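Local coordinates for molybdate binding protein II (Clostridium pasteurianum, PDB 1GUG), which binds molybdate and the analogous oxyanion tungstate, and assembles, probably as a hexamer, from small subunits of the Mop (TOBE) family, at the interface of chains A and B and the interface of chains A and C. Residues are numbered along the deposited sequence; one frame, centred on the assembly and turned at random. Chains: chain A/B/C, Molybdate binding protein II.

Contact 1: the interface of chains A and B. Residues chain A 17-19, 22-24, 38; chain B 21-22, 40, 42.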
ATOM      1  N   LYS A  17      18.217  10.877   4.345  1.00 16.24           N
ATOM      2  CA  LYS A  17      18.118  11.959   3.354  1.00 15.75           C
ATOM      3  C   LYS A  17      16.771  12.662   3.535  1.00 15.10           C
ATOM      4  O   LYS A  17      15.712  12.045   3.384  1.00 14.52           O
ATOM      5  CB  LYS A  17      18.260  11.416   1.926  1.00 15.34           C
ATOM      6  CG  LYS A  17      18.288  12.493   0.831  1.00 17.52           C
ATOM      7  CD  LYS A  17      18.764  11.915  -0.512  1.00 20.71           C
ATOM      8  CE  LYS A  17      17.654  11.115  -1.184  1.00 23.65           C
ATOM      9  NZ  LYS A  17      17.984  10.670  -2.584  1.00 25.06           N
ATOM     10  N   LYS A  18      16.804  13.946   3.878  1.00 14.96           N
ATOM     11  CA  LYS A  18      15.571  14.707   4.105  1.00 15.01           C
ATOM     12  C   LYS A  18      15.094  15.440   2.857  1.00 14.38           C
ATOM     13  O   LYS A  18      15.896  16.016   2.143  1.00 14.07           O
ATOM     14  CB  LYS A  18      15.785  15.712   5.254  1.00 14.55           C
ATOM     15  CG  LYS A  18      16.017  15.020   6.574  1.00 16.63           C
ATOM     16  CD  LYS A  18      16.313  15.990   7.712  1.00 20.02           C
ATOM     17  CE  LYS A  18      16.499  15.238   9.045  1.00 21.36           C
ATOM     18  NZ  LYS A  18      16.314  16.190  10.201  1.00 26.25           N
ATOM     19  N   GLY A  19      13.785  15.427   2.599  1.00 13.58           N
ATOM     20  CA  GLY A  19      13.245  16.140   1.447  1.00 13.43           C
ATOM     21  C   GLY A  19      12.377  17.297   1.906  1.00 13.31           C
ATOM     22  O   GLY A  19      12.564  17.837   3.012  1.00 14.74           O
ATOM     23  N   THR A  22       8.787  14.312   2.036  1.00 11.31           N
ATOM     24  CA  THR A  22       9.221  12.979   2.477  1.00 11.92           C
ATOM     25  C   THR A  22      10.684  12.921   2.912  1.00 11.40           C
ATOM     26  O   THR A  22      11.404  13.916   2.827  1.00 12.16           O
ATOM     27  CB  THR A  22       9.018  11.932   1.367  1.00 12.20           C
ATOM     28  OG1 THR A  22       9.714  12.354   0.194  1.00 10.84           O
ATOM     29  CG2 THR A  22       7.534  11.840   0.945  1.00 10.70           C
ATOM     30  N   ALA A  23      11.094  11.746   3.395  1.00 11.35           N
ATOM     31  CA  ALA A  23      12.447  11.514   3.892  1.00 10.82           C
ATOM     32  C   ALA A  23      12.754  10.029   3.694  1.00 10.89           C
ATOM     33  O   ALA A  23      11.835   9.176   3.807  1.00 10.16           O
ATOM     34  CB  ALA A  23      12.549  11.865   5.369  1.00 11.09           C
ATOM     35  N   GLU A  24      14.017   9.733   3.365  1.00 10.79           N
ATOM     36  CA  GLU A  24      14.472   8.358   3.120  1.00 11.46           C
ATOM     37  C   GLU A  24      15.392   7.857   4.237  1.00 11.54           C
ATOM     38  O   GLU A  24      16.377   8.524   4.587  1.00 11.55           O
ATOM     39  CB  GLU A  24      15.209   8.276   1.788  1.00 11.40           C
ATOM     40  CG  GLU A  24      15.694   6.866   1.451  1.00 14.38           C
ATOM     41  CD  GLU A  24      16.697   6.890   0.332  1.00 22.74           C
ATOM     42  OE1 GLU A  24      17.891   7.151   0.618  1.00 25.66           O
ATOM     43  OE2 GLU A  24      16.280   6.679  -0.819  1.00 24.81           O
ATOM     44  N   ILE A  38      10.646   5.059   2.900  1.00 13.20           N
ATOM     45  CA  ILE A  38      10.295   6.449   2.572  1.00 12.51           C
ATOM     46  C   ILE A  38       9.038   6.791   3.374  1.00 12.09           C
ATOM     47  O   ILE A  38       7.995   6.150   3.194  1.00 11.80           O
ATOM     48  CB  ILE A  38      10.135   6.685   1.053  1.00 12.79           C
ATOM     49  CG1 ILE A  38      11.532   6.622   0.389  1.00 10.53           C
ATOM     50  CG2 ILE A  38       9.457   8.046   0.782  1.00 11.24           C
ATOM     51  CD1 ILE A  38      11.489   6.607  -1.157  1.00 13.11           C
TER
ATOM     52  N   VAL B  21      13.691  13.313  -2.610  1.00 11.88           N
ATOM     53  CA  VAL B  21      13.571  11.913  -2.157  1.00 11.88           C
ATOM     54  C   VAL B  21      12.824  11.040  -3.169  1.00 11.64           C
ATOM     55  O   VAL B  21      13.231   9.903  -3.424  1.00 11.36           O
ATOM     56  CB  VAL B  21      12.913  11.854  -0.754  1.00 11.56           C
ATOM     57  CG1 VAL B  21      12.565  10.411  -0.317  1.00 12.01           C
ATOM     58  CG2 VAL B  21      13.821  12.556   0.265  1.00 12.50           C
ATOM     59  N   THR B  22      11.747  11.565  -3.753  1.00 11.80           N
ATOM     60  CA  THR B  22      10.968  10.815  -4.747  1.00 11.39           C
ATOM     61  C   THR B  22      11.118  11.374  -6.147  1.00 12.08           C
ATOM     62  O   THR B  22      11.760  12.400  -6.341  1.00 12.52           O
ATOM     63  CB  THR B  22       9.468  10.780  -4.406  1.00 11.96           C
ATOM     64  OG1 THR B  22       8.972  12.119  -4.261  1.00 12.62           O
ATOM     65  CG2 THR B  22       9.262  10.147  -3.032  1.00 11.04           C
ATOM     66  N   SER B  40      11.302   6.068  -5.639  1.00 13.81           N
ATOM     67  CA  SER B  40      12.475   6.787  -5.125  1.00 14.83           C
ATOM     68  C   SER B  40      13.297   7.425  -6.241  1.00 15.68           C
ATOM     69  O   SER B  40      13.376   6.887  -7.346  1.00 14.59           O
ATOM     70  CB  SER B  40      13.398   5.858  -4.322  1.00 15.51           C
ATOM     71  OG  SER B  40      14.004   4.854  -5.136  1.00 14.42           O
ATOM     72  N   ASP B  42      16.476   7.526  -6.142  1.00 17.07           N
ATOM     73  CA  ASP B  42      17.569   6.558  -6.342  1.00 17.95           C
ATOM     74  C   ASP B  42      17.261   5.495  -7.406  1.00 18.04           C
ATOM     75  O   ASP B  42      18.106   5.183  -8.248  1.00 18.32           O
ATOM     76  CB  ASP B  42      17.951   5.874  -5.030  1.00 18.56           C
ATOM     77  CG  ASP B  42      18.611   6.826  -4.047  1.00 21.08           C
ATOM     78  OD1 ASP B  42      19.208   7.839  -4.495  1.00 22.94           O
ATOM     79  OD2 ASP B  42      18.553   6.649  -2.798  1.00 24.75           O
TER
HETATM   80  O   HOH W   1      15.780   8.501  -3.097  1.00 13.47           O
HETATM   81  O   HOH W   2      19.684   8.362  -1.349  1.00 26.74           O
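B:Val21 presses its branched side chain against A:Thr22, A:Ile38 and the A:Gly19 backbone, at a junction between two subunits of the Mop (TOBE) family. It lies in the turn just before strand 22-28 of chain B and has 99 Å² of its surface hidden by chain A.

The apolar part splits along its two methyls. CG1, anti to the backbone N (chi1 171°), points tip to tip at A:Ile38, with 4.0 Å from B:Val21 CG1 to A:Ile38 CG1, and also reaches A:Glu24 CB. B:Val21 CG2 goes the other way, over the chain A turn, 3.8 Å from A:Gly19 CA and near A:Ala23 CA. The A:Thr22 side chain crosses that of B:Val21 obliquely, its hydroxyl OG1 3.4 Å from B:Val21 CB. Farther along, A:Ile38 CD1 meets B:Ser40 CB at 3.8 Å.

The charged part gathers at B:Asp42 in helix 41-46. A:Lys17, its chain bent at chi3 (77°), comes tip to tip with this carboxylate in a long salt bridge, A:Lys17 NZ to B:Asp42 OD1 3.6 Å. A:Glu24 brings a second carboxylate to the same place: OE2 lies 3.0 Å from B:Asp42 OD2, the two planes turned 49° apart. Such a pair would repel if both were charged; a shared proton could relieve this, though hydrogens are not seen, and the nearby ammonium would offset some of the charge.

Water supplies further links. Water 1 lies within reach of A:Lys17 NZ, A:Glu24 OE2 and the carbonyl B:Val21 O, the last at 2.9 Å, and of the backbone N of B:Asp42 at 3.3 Å. Water 2 lies near A:Lys17 NZ and A:Glu24 OE1; its approach to B:Asp42 OD2 is unusually short.

Contact 2: the interface of chains A and C. Residues chain A 38-39, 43, 47; chain C 3-4, 60.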
ATOM      1  N   ILE A  38      10.646   5.059   2.900  1.00 13.20           N
ATOM      2  CA  ILE A  38      10.295   6.449   2.572  1.00 12.51           C
ATOM      3  C   ILE A  38       9.038   6.791   3.374  1.00 12.09           C
ATOM      4  O   ILE A  38       7.995   6.150   3.194  1.00 11.80           O
ATOM      5  CB  ILE A  38      10.135   6.685   1.053  1.00 12.79           C
ATOM      6  CG1 ILE A  38      11.532   6.622   0.389  1.00 10.53           C
ATOM      7  CG2 ILE A  38       9.457   8.046   0.782  1.00 11.24           C
ATOM      8  CD1 ILE A  38      11.489   6.607  -1.157  1.00 13.11           C
ATOM      9  N   ILE A  39       9.180   7.747   4.298  1.00 11.37           N
ATOM     10  CA  ILE A  39       8.109   8.169   5.223  1.00 12.65           C
ATOM     11  C   ILE A  39       8.028   9.690   5.220  1.00 13.23           C
ATOM     12  O   ILE A  39       8.737  10.329   4.460  1.00 13.15           O
ATOM     13  CB  ILE A  39       8.391   7.659   6.665  1.00 11.43           C
ATOM     14  CG1 ILE A  39       9.798   8.078   7.115  1.00 15.27           C
ATOM     15  CG2 ILE A  39       8.216   6.136   6.749  1.00 14.37           C
ATOM     16  CD1 ILE A  39      10.053   7.899   8.657  1.00 16.77           C
ATOM     17  N   SER A  43       7.495  12.817  10.563  1.00 17.23           N
ATOM     18  CA  SER A  43       7.775  11.703  11.456  1.00 16.89           C
ATOM     19  C   SER A  43       9.282  11.501  11.733  1.00 16.87           C
ATOM     20  O   SER A  43       9.666  11.148  12.848  1.00 16.73           O
ATOM     21  CB  SER A  43       7.132  10.417  10.925  1.00 16.96           C
ATOM     22  OG  SER A  43       5.720  10.501  10.974  1.00 15.56           O
ATOM     23  N   LEU A  47      10.447  11.672  15.554  1.00 24.20           N
ATOM     24  CA  LEU A  47      11.059  10.473  16.136  1.00 24.81           C
ATOM     25  C   LEU A  47      12.531  10.644  16.517  1.00 24.89           C
ATOM     26  O   LEU A  47      13.101   9.800  17.205  1.00 25.35           O
ATOM     27  CB  LEU A  47      10.888   9.260  15.213  1.00 24.71           C
ATOM     28  CG  LEU A  47       9.438   8.835  15.004  1.00 25.99           C
ATOM     29  CD1 LEU A  47       9.370   7.625  14.085  1.00 25.14           C
ATOM     30  CD2 LEU A  47       8.775   8.557  16.354  1.00 27.38           C
TER
ATOM     31  N   ILE C   3       5.488   4.879  16.373  1.00 19.61           N
ATOM     32  CA  ILE C   3       5.735   4.485  14.980  1.00 18.20           C
ATOM     33  C   ILE C   3       5.505   5.693  14.021  1.00 16.78           C
ATOM     34  O   ILE C   3       4.752   6.635  14.354  1.00 16.56           O
ATOM     35  CB  ILE C   3       4.815   3.278  14.653  1.00 18.18           C
ATOM     36  CG1 ILE C   3       5.168   2.627  13.311  1.00 18.23           C
ATOM     37  CG2 ILE C   3       3.358   3.689  14.727  1.00 18.29           C
ATOM     38  CD1 ILE C   3       4.602   1.213  13.155  1.00 19.70           C
ATOM     39  N   SER C   4       6.152   5.675  12.847  1.00 14.45           N
ATOM     40  CA  SER C   4       6.044   6.756  11.851  1.00 13.37           C
ATOM     41  C   SER C   4       4.649   6.972  11.244  1.00 12.47           C
ATOM     42  O   SER C   4       4.323   8.059  10.793  1.00 12.33           O
ATOM     43  CB  SER C   4       7.048   6.570  10.718  1.00 13.14           C
ATOM     44  OG  SER C   4       6.872   5.335  10.028  1.00 10.66           O
ATOM     45  N   LYS C  60      -0.602   4.318   7.327  1.00 10.04           N
ATOM     46  CA  LYS C  60       0.549   5.102   6.848  1.00 10.16           C
ATOM     47  C   LYS C  60       0.064   6.275   5.961  1.00 10.18           C
ATOM     48  O   LYS C  60      -0.842   6.099   5.132  1.00 10.33           O
ATOM     49  CB  LYS C  60       1.496   4.174   6.054  1.00  9.64           C
ATOM     50  CG  LYS C  60       2.881   4.753   5.749  1.00  9.85           C
ATOM     51  CD  LYS C  60       3.766   3.761   4.958  1.00  9.45           C
ATOM     52  CE  LYS C  60       5.232   4.280   4.849  1.00  8.50           C
ATOM     53  NZ  LYS C  60       5.281   5.599   4.092  1.00  8.14           N
TER
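The end of strand 33-40 and helix 41-47 of chain A meet two loop segments of chain C, the N-terminal stretch carrying C:Ile3 and C:Ser4 and the loop residue C:Lys60. Because the whole interface is two-fold symmetric, the same contact recurs with the chains exchanged.

Two hydrogen bonds, each from a side chain to a backbone carbonyl, cross in opposite directions. A:Ser43 OG, anti to its own carbonyl carbon (chi1 -67°), donates to C:Ser4 O at 2.8 Å. The hydroxyl lies in the carbonyl plane and on a lone pair, with a C=O...donor angle of 128°. Since the acceptor is a backbone carbonyl, the helix side chain holds the N-terminal segment by its main chain. In the other direction, the ammonium C:Lys60 NZ donates to A:Ile38 O at 2.9 Å, again in the carbonyl plane but more nearly end-on, at 147°.

Apolar contacts fill in between the bonds. A:Ile39 crosses the C:Lys60 chain at about a right angle, its CG2 methyl 4.0 Å from C:Lys60 CE, while its CD1 reaches C:Ser4 CB at 3.9 Å. C:Ser4 CB touches A:Ser43 CB at the same time. A:Leu47, one helical turn beyond A:Ser43, packs its CD1 methyl 4.1 Å from C:Ser4 CA. The C:Ser4 hydroxyl OG turns towards the branch methyl of A:Ile39, lying 3.6 Å from A:Ile39 CG2.

The C-alpha centres of contact 1 and contact 2 lie about 12 Å apart, and A:Ile38 in strand 33-40 belongs to both. Its side chain serves contact 1 and its carbonyl contact 2, so one residue of chain A faces two neighbours through different groups. The symmetry differs as well: the whole interface with chain C is two-fold, whereas that with chain B is not an exact two-fold. Chain A uses two adjoining surfaces, meeting at A:Ile38, to join two neighbours in the deposited assembly of six copies. The strand end and helix start serve twice, from chain B in contact 1 (B:Ser40, B:Asp42) and from chain A in contact 2 (A:Ile39, A:Ser43).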